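Local coordinates for protein ribokinase (Arabidopsis thaliana, PDB 6ILS) that phosphorylates D-ribose at O-5 with ATP and a divalent metal ion, yielding the D-ribose 5-phosphate that feeds nucleotide, histidine and tryptophan synthesis, at residues Met1-Ala11 and Tyr54-Leu62; Gly161-Gly169 and Ile183-Glu192. All blocks are in the same frame, centred on the assembly; numbering follows the deposited sequence.

Interaction 1 of 2, residues Met1-Ala11 and Tyr54-Leu62; sequences MAPPLVVVGSA and YPTYFVGRL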
# COMPACT_ATOMS: atom_id res chain seq x y z
N MET B 1 27.40 -16.47 20.38
CA MET B 1 27.03 -15.99 19.06
C MET B 1 28.25 -15.59 18.22
O MET B 1 29.08 -14.78 18.65
CB MET B 1 26.06 -14.80 19.16
CG MET B 1 25.37 -14.44 17.84
SD MET B 1 24.62 -12.79 17.76
CE MET B 1 23.58 -12.81 19.22
N ALA B 2 28.34 -16.17 17.03
CA ALA B 2 29.36 -15.78 16.06
C ALA B 2 29.19 -14.31 15.71
O ALA B 2 28.09 -13.75 15.84
CB ALA B 2 29.25 -16.65 14.81
N PRO B 3 30.29 -13.65 15.29
CA PRO B 3 30.12 -12.25 14.89
C PRO B 3 29.10 -12.14 13.76
O PRO B 3 29.26 -12.76 12.71
CB PRO B 3 31.53 -11.82 14.45
CG PRO B 3 32.30 -13.11 14.30
CD PRO B 3 31.70 -14.06 15.27
N PRO B 4 28.03 -11.38 14.00
CA PRO B 4 26.85 -11.47 13.15
C PRO B 4 26.97 -10.79 11.81
O PRO B 4 27.79 -9.87 11.62
CB PRO B 4 25.78 -10.75 13.99
CG PRO B 4 26.57 -9.75 14.78
CD PRO B 4 27.84 -10.48 15.14
N LEU B 5 26.14 -11.25 10.88
CA LEU B 5 25.87 -10.49 9.66
C LEU B 5 25.04 -9.28 10.05
O LEU B 5 23.95 -9.42 10.62
CB LEU B 5 25.13 -11.33 8.62
CG LEU B 5 24.42 -10.55 7.50
CD1 LEU B 5 25.43 -9.87 6.59
CD2 LEU B 5 23.52 -11.48 6.68
N VAL B 6 25.56 -8.09 9.77
CA VAL B 6 24.79 -6.88 10.04
C VAL B 6 24.44 -6.15 8.76
O VAL B 6 25.30 -5.72 8.00
CB VAL B 6 25.55 -5.94 10.99
CG1 VAL B 6 24.73 -4.66 11.19
CG2 VAL B 6 25.80 -6.65 12.29
N VAL B 7 23.14 -6.04 8.52
CA VAL B 7 22.61 -5.39 7.34
C VAL B 7 22.07 -4.03 7.74
O VAL B 7 21.16 -3.93 8.57
CB VAL B 7 21.47 -6.22 6.68
CG1 VAL B 7 20.98 -5.55 5.40
CG2 VAL B 7 21.94 -7.67 6.40
N VAL B 8 22.65 -2.98 7.16
CA VAL B 8 22.14 -1.65 7.37
C VAL B 8 21.52 -1.21 6.07
O VAL B 8 22.18 -1.15 5.04
CB VAL B 8 23.24 -0.67 7.82
CG1 VAL B 8 22.61 0.71 8.13
CG2 VAL B 8 23.97 -1.22 9.04
N GLY B 9 20.22 -0.92 6.08
CA GLY B 9 19.62 -0.53 4.84
C GLY B 9 18.12 -0.37 4.90
O GLY B 9 17.57 -0.05 5.96
N SER B 10 17.49 -0.63 3.76
CA SER B 10 16.08 -0.29 3.54
C SER B 10 15.07 -1.39 3.85
O SER B 10 15.37 -2.57 3.74
CB SER B 10 15.89 0.09 2.09
OG SER B 10 16.31 -0.99 1.25
N ALA B 11 13.86 -0.96 4.20
CA ALA B 11 12.72 -1.84 4.34
C ALA B 11 11.54 -1.19 3.62
O ALA B 11 11.24 -0.04 3.88
CB ALA B 11 12.40 -2.10 5.82
N TYR B 54 22.50 -17.89 9.89
CA TYR B 54 23.65 -17.12 10.41
C TYR B 54 23.09 -15.97 11.25
O TYR B 54 22.15 -15.39 10.80
CB TYR B 54 24.57 -16.59 9.31
CG TYR B 54 25.90 -16.20 9.88
CD1 TYR B 54 26.87 -17.16 10.10
CD2 TYR B 54 26.17 -14.91 10.26
CE1 TYR B 54 28.09 -16.82 10.66
CE2 TYR B 54 27.37 -14.56 10.82
CZ TYR B 54 28.33 -15.52 11.03
OH TYR B 54 29.52 -15.17 11.57
N PRO B 55 23.63 -15.70 12.45
CA PRO B 55 23.14 -14.63 13.31
C PRO B 55 23.08 -13.34 12.50
O PRO B 55 24.08 -12.92 12.09
CB PRO B 55 24.23 -14.47 14.37
CG PRO B 55 24.93 -15.79 14.40
CD PRO B 55 24.76 -16.39 13.03
N THR B 56 21.89 -12.76 12.38
CA THR B 56 21.71 -11.61 11.48
C THR B 56 20.93 -10.48 12.15
O THR B 56 19.85 -10.71 12.70
CB THR B 56 20.98 -12.04 10.20
OG1 THR B 56 21.76 -13.02 9.50
CG2 THR B 56 20.75 -10.85 9.28
N TYR B 57 21.48 -9.27 12.10
CA TYR B 57 20.84 -8.06 12.59
C TYR B 57 20.45 -7.18 11.41
O TYR B 57 21.22 -7.04 10.46
CB TYR B 57 21.79 -7.26 13.51
CG TYR B 57 21.97 -7.88 14.86
CD1 TYR B 57 22.77 -9.01 15.02
CD2 TYR B 57 21.32 -7.37 15.97
CE1 TYR B 57 22.92 -9.60 16.25
CE2 TYR B 57 21.47 -7.96 17.22
CZ TYR B 57 22.28 -9.07 17.35
OH TYR B 57 22.44 -9.66 18.57
N PHE B 58 19.29 -6.55 11.50
CA PHE B 58 18.89 -5.55 10.52
C PHE B 58 18.85 -4.20 11.21
O PHE B 58 18.16 -4.03 12.22
CB PHE B 58 17.52 -5.89 9.90
CG PHE B 58 16.98 -4.80 9.00
CD1 PHE B 58 17.70 -4.39 7.89
CD2 PHE B 58 15.75 -4.22 9.25
CE1 PHE B 58 17.23 -3.40 7.05
CE2 PHE B 58 15.26 -3.23 8.41
CZ PHE B 58 15.99 -2.82 7.30
N VAL B 59 19.61 -3.25 10.68
CA VAL B 59 19.58 -1.87 11.14
C VAL B 59 18.84 -1.01 10.13
O VAL B 59 19.26 -0.85 8.97
CB VAL B 59 21.00 -1.31 11.36
CG1 VAL B 59 20.93 0.15 11.85
CG2 VAL B 59 21.77 -2.19 12.31
N GLY B 60 17.71 -0.45 10.54
CA GLY B 60 16.87 0.23 9.59
C GLY B 60 15.87 1.12 10.30
O GLY B 60 15.78 1.10 11.53
N ARG B 61 15.12 1.89 9.52
CA ARG B 61 14.14 2.85 10.03
C ARG B 61 12.78 2.57 9.43
O ARG B 61 12.64 2.48 8.21
CB ARG B 61 14.55 4.28 9.69
CG ARG B 61 15.80 4.74 10.40
CD ARG B 61 15.60 4.65 11.90
NE ARG B 61 16.75 5.12 12.65
CZ ARG B 61 17.71 4.32 13.10
NH1 ARG B 61 17.66 3.01 12.85
NH2 ARG B 61 18.73 4.83 13.78
N LEU B 62 11.78 2.46 10.30
CA LEU B 62 10.40 2.19 9.90
C LEU B 62 9.49 3.32 10.36
O LEU B 62 9.83 4.02 11.30
CB LEU B 62 9.91 0.88 10.49
CG LEU B 62 10.69 -0.37 10.11
CD1 LEU B 62 10.07 -1.57 10.80
CD2 LEU B 62 10.65 -0.51 8.61
O HOH W 1 15.64 1.86 6.75
O HOH W 2 11.06 2.05 5.97

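Interaction 2 of 2, residues Gly161-Gly169 and Ile183-Glu192; sequences GVPVILDVG and IDILSPNETE. With ATP (adenosine-5'-triphosphate), chain E.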
# COMPACT_ATOMS: atom_id res chain seq x y z
N GLY B 161 38.17 -3.40 11.06
CA GLY B 161 38.69 -4.56 10.35
C GLY B 161 37.76 -5.71 9.97
O GLY B 161 38.19 -6.86 9.98
N VAL B 162 36.51 -5.42 9.61
CA VAL B 162 35.58 -6.48 9.13
C VAL B 162 35.07 -6.12 7.72
O VAL B 162 34.96 -4.95 7.38
CB VAL B 162 34.41 -6.70 10.15
CG1 VAL B 162 34.61 -5.85 11.40
CG2 VAL B 162 33.03 -6.44 9.53
N PRO B 163 34.78 -7.13 6.88
CA PRO B 163 34.44 -6.83 5.47
C PRO B 163 33.10 -6.10 5.27
O PRO B 163 32.12 -6.40 5.94
CB PRO B 163 34.39 -8.22 4.82
CG PRO B 163 34.20 -9.17 5.95
CD PRO B 163 34.80 -8.57 7.16
N VAL B 164 33.09 -5.14 4.36
CA VAL B 164 31.89 -4.39 4.03
C VAL B 164 31.54 -4.58 2.58
O VAL B 164 32.37 -4.34 1.69
CB VAL B 164 32.08 -2.88 4.30
CG1 VAL B 164 30.81 -2.11 3.94
CG2 VAL B 164 32.46 -2.65 5.74
N ILE B 165 30.31 -5.01 2.33
CA ILE B 165 29.80 -5.21 0.98
C ILE B 165 28.76 -4.16 0.65
O ILE B 165 27.80 -3.97 1.40
CB ILE B 165 29.18 -6.64 0.80
CG1 ILE B 165 30.21 -7.71 1.16
CG2 ILE B 165 28.63 -6.80 -0.61
CD1 ILE B 165 29.70 -9.14 1.05
N LEU B 166 28.94 -3.48 -0.47
CA LEU B 166 27.98 -2.53 -0.95
C LEU B 166 27.31 -3.05 -2.21
O LEU B 166 27.93 -3.20 -3.27
CB LEU B 166 28.64 -1.16 -1.22
CG LEU B 166 27.74 -0.13 -1.91
CD1 LEU B 166 26.58 0.33 -1.00
CD2 LEU B 166 28.58 1.09 -2.36
N ASP B 167 26.02 -3.36 -2.07
CA ASP B 167 25.18 -3.73 -3.19
C ASP B 167 24.81 -2.43 -3.86
O ASP B 167 24.46 -1.46 -3.18
CB ASP B 167 23.96 -4.53 -2.68
CG ASP B 167 22.89 -4.73 -3.74
OD1 ASP B 167 23.17 -4.61 -4.94
OD2 ASP B 167 21.73 -5.00 -3.35
N VAL B 168 24.92 -2.39 -5.18
CA VAL B 168 24.74 -1.13 -5.90
C VAL B 168 23.27 -0.92 -6.18
O VAL B 168 22.84 0.16 -6.58
CB VAL B 168 25.59 -1.11 -7.20
CG1 VAL B 168 25.43 0.21 -7.94
CG2 VAL B 168 27.04 -1.29 -6.85
N GLY B 169 22.47 -1.95 -5.92
CA GLY B 169 21.04 -1.86 -6.12
C GLY B 169 20.42 -0.73 -5.31
O GLY B 169 20.81 -0.48 -4.16
N ILE B 183 34.53 0.73 1.42
CA ILE B 183 33.98 -0.63 1.36
C ILE B 183 35.04 -1.62 0.90
O ILE B 183 36.12 -1.22 0.44
CB ILE B 183 32.76 -0.69 0.44
CG1 ILE B 183 33.19 -0.36 -1.00
CG2 ILE B 183 31.66 0.24 0.96
CD1 ILE B 183 32.11 -0.51 -2.02
N ASP B 184 34.75 -2.91 1.03
CA ASP B 184 35.70 -3.95 0.61
C ASP B 184 35.25 -4.61 -0.68
O ASP B 184 36.05 -4.88 -1.58
CB ASP B 184 35.87 -4.99 1.71
CG ASP B 184 36.48 -4.41 2.99
OD1 ASP B 184 37.71 -4.23 3.02
OD2 ASP B 184 35.73 -4.15 3.95
N ILE B 185 33.95 -4.87 -0.79
CA ILE B 185 33.43 -5.52 -1.97
C ILE B 185 32.29 -4.71 -2.55
O ILE B 185 31.35 -4.37 -1.84
CB ILE B 185 32.93 -6.95 -1.65
CG1 ILE B 185 34.07 -7.79 -1.08
CG2 ILE B 185 32.32 -7.59 -2.89
CD1 ILE B 185 33.67 -9.18 -0.61
N LEU B 186 32.37 -4.40 -3.83
CA LEU B 186 31.30 -3.74 -4.55
C LEU B 186 30.50 -4.81 -5.30
O LEU B 186 31.10 -5.68 -5.95
CB LEU B 186 31.86 -2.70 -5.54
CG LEU B 186 30.83 -1.84 -6.26
CD1 LEU B 186 30.20 -0.85 -5.28
CD2 LEU B 186 31.47 -1.08 -7.44
N SER B 187 29.18 -4.78 -5.21
CA SER B 187 28.39 -5.79 -5.93
C SER B 187 27.32 -5.19 -6.84
O SER B 187 26.18 -4.98 -6.43
CB SER B 187 27.76 -6.79 -4.93
OG SER B 187 27.22 -7.92 -5.62
N PRO B 188 27.69 -4.91 -8.11
CA PRO B 188 26.76 -4.42 -9.12
C PRO B 188 26.28 -5.52 -10.04
O PRO B 188 26.98 -6.53 -10.20
CB PRO B 188 27.62 -3.45 -9.92
CG PRO B 188 28.95 -4.15 -9.94
CD PRO B 188 29.08 -4.85 -8.58
N ASN B 189 25.13 -5.33 -10.66
CA ASN B 189 24.79 -6.12 -11.83
C ASN B 189 25.41 -5.46 -13.06
O ASN B 189 26.16 -4.49 -12.93
CB ASN B 189 23.27 -6.31 -11.99
CG ASN B 189 22.52 -5.00 -12.21
OD1 ASN B 189 23.09 -3.98 -12.59
ND2 ASN B 189 21.22 -5.04 -11.97
N GLU B 190 25.11 -6.01 -14.23
CA GLU B 190 25.66 -5.51 -15.49
C GLU B 190 25.30 -4.05 -15.75
O GLU B 190 26.14 -3.24 -16.12
CB GLU B 190 25.17 -6.36 -16.66
CG GLU B 190 25.64 -7.80 -16.61
CD GLU B 190 25.12 -8.64 -17.76
OE1 GLU B 190 25.57 -8.43 -18.92
OE2 GLU B 190 24.25 -9.50 -17.51
N THR B 191 24.03 -3.73 -15.55
CA THR B 191 23.54 -2.38 -15.82
C THR B 191 24.10 -1.36 -14.82
O THR B 191 24.49 -0.26 -15.19
CB THR B 191 22.03 -2.36 -15.81
OG1 THR B 191 21.55 -3.32 -16.76
CG2 THR B 191 21.50 -0.97 -16.17
N GLU B 192 24.16 -1.75 -13.55
CA GLU B 192 24.72 -0.88 -12.52
C GLU B 192 26.20 -0.66 -12.73
O GLU B 192 26.72 0.43 -12.49
CB GLU B 192 24.46 -1.47 -11.13
CG GLU B 192 22.99 -1.47 -10.78
CD GLU B 192 22.60 -2.44 -9.68
OE1 GLU B 192 23.47 -3.20 -9.19
OE2 GLU B 192 21.41 -2.43 -9.32
PG ATP E . 20.12 -7.92 -9.58
O1G ATP E . 21.06 -7.23 -8.65
O2G ATP E . 18.83 -8.27 -8.87
O3G ATP E . 19.76 -7.03 -10.73
PB ATP E . 20.80 -9.77 -11.58
O1B ATP E . 21.62 -10.98 -11.68
O2B ATP E . 21.33 -8.82 -12.54
O3B ATP E . 20.90 -9.22 -10.10
PA ATP E . 18.35 -11.24 -12.14
O1A ATP E . 18.41 -11.65 -13.61
O2A ATP E . 16.93 -10.96 -11.74
O3A ATP E . 19.23 -9.94 -11.91
O5' ATP E . 18.89 -12.43 -11.26
C5' ATP E . 19.04 -12.27 -9.87
C4' ATP E . 19.81 -13.55 -9.32
O4' ATP E . 19.03 -14.82 -9.73
C3' ATP E . 20.94 -13.62 -9.89
O3' ATP E . 21.93 -14.12 -8.97
C2' ATP E . 20.78 -14.72 -11.13
O2' ATP E . 22.11 -15.24 -11.42
C1' ATP E . 19.94 -15.58 -10.72
N9 ATP E . 19.05 -15.99 -11.82
C8 ATP E . 18.31 -15.41 -12.81
N7 ATP E . 17.69 -16.40 -13.50
C5 ATP E . 18.04 -17.60 -12.93
C6 ATP E . 17.70 -18.92 -13.23
N6 ATP E . 16.84 -19.38 -14.29
N1 ATP E . 18.19 -19.91 -12.50
C2 ATP E . 19.03 -19.65 -11.44
N3 ATP E . 19.37 -18.37 -11.13
C4 ATP E . 18.87 -17.35 -11.88
O HOH W 3 37.14 -3.60 6.51
O HOH W 4 22.79 -5.01 -7.44

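Interaction 1 of 2, residues Met1-Ala11 and Tyr54-Leu62
Tyr57, Phe58 and Tyr54 carry this pairing of two neighbouring parallel strands, 5-8 and 56-62, in the central sheet of the PfkB alpha/beta fold. Tyr57 gives its N-H to Leu5 O and its carbonyl takes the N-H of Val7, the latter bond nearly straight at 176°; Leu5 to Pro55, Val59 to Val7 and Gly9 to Val59 continue the series. The Tyr57 ring stands on the Val6 and Val8 face and is met at its edge by two residues of the N-terminal segment. Pro4 CB touches Tyr57 CD1 at 3.6 Å, while Met1 SD lies in the ring plane, 5.2 Å from its centroid, an edge-on Met-aromatic contact. His83 stacks with the same ring.

Tyr54 ends the pairing on the side nearer the N terminus. Its OH donates to Pro3 O at 2.7 Å, tilted 29° from the carbonyl plane, and Ala2 CB packs 3.6 Å from that same Tyr54 OH.

Phe58 works at the other end, on the face of Leu5 and Val7. A chi1 of 173°, which sets CG opposite the backbone N, leans the Phe58 ring toward the departing chain, bringing CZ 3.5 Å from Gly9 O and close to Ala11 CB. Gly60 N sits over one ring face, and a CB on Gly60 would run into Phe58 CZ. Beyond this point the first chain turns off toward the sugar site: Ser10 OG bonds to Glu144 of the ribose pocket. Where the strands part, a water stands between them, 2.8 Å from Gly9 O and 2.8 Å from Arg61 N.

Interaction 2 of 2, residues Gly161-Gly169 and Ile183-Glu192
Two carboxylates approach across this contact, Asp167 OD1 and Glu192 OE1 lying 4.5 Å apart, with one water 2.6 Å from each. Asp167 is near the C-terminal end of strand 164-169 and Glu192 in the first turn of the helix after strand 185-187, at the ATP-binding edge of a beta-alpha-beta unit. Lys225 forms a salt bridge with Asp167 OD1, which also accepts from Gly169 N in an Asx turn.

Residues 189-192 match the NXXE motif of PfkB kinases. Asn189 and Glu192 form a capping box: Glu192 N donates to Asn189 OD1 at 2.7 Å, and Asn189 N returns a bond to Glu192 OE1. The cap fixes the amide rotation, leaving ND2 to donate to O3G of the ATP gamma-phosphate. Val168 CG1 packs on Glu192 CB, and its CG2 on Leu186 CD1 and Pro188 CB. With an alanine in place of Glu192, the backbone N-H that holds the Asn189 amide would remain, but Asn189 N would probably lose its carboxylate acceptor and the water one partner.

Leu166 and Leu186 lie side by side on one face, and Ile183 CD1, with CG1 wedged between backbone N and carbonyl carbon (chi1 64°), reaches Leu166 CB at 3.6 Å; Ile165 and Ile185 pair on the other. At the far end Val164 O accepts from both Asp184 N and Ile185 N, while Val164 N donates to the anti lone pair of Asp184 OD2 at 2.8 Å.

From the N terminus the chain lays down strand 5-8, leaves the central sheet to form strands 12-18 and 33-39 of the smaller four-stranded sheet, and returns through helix 41-51; interaction 1 closes this excursion of 42 residues. Interaction 2 opens about a hundred residues later and closes a much shorter one, of 13 residues, round helix 177-180. The two follow in series, neither nested nor crossed. Both belong to the same large sheet, where strand 138-143 runs between 5-8 and 164-170; their nearest atoms are about 7 Å apart. Interaction 1 leads into the ribose pocket, interaction 2 into the ATP site.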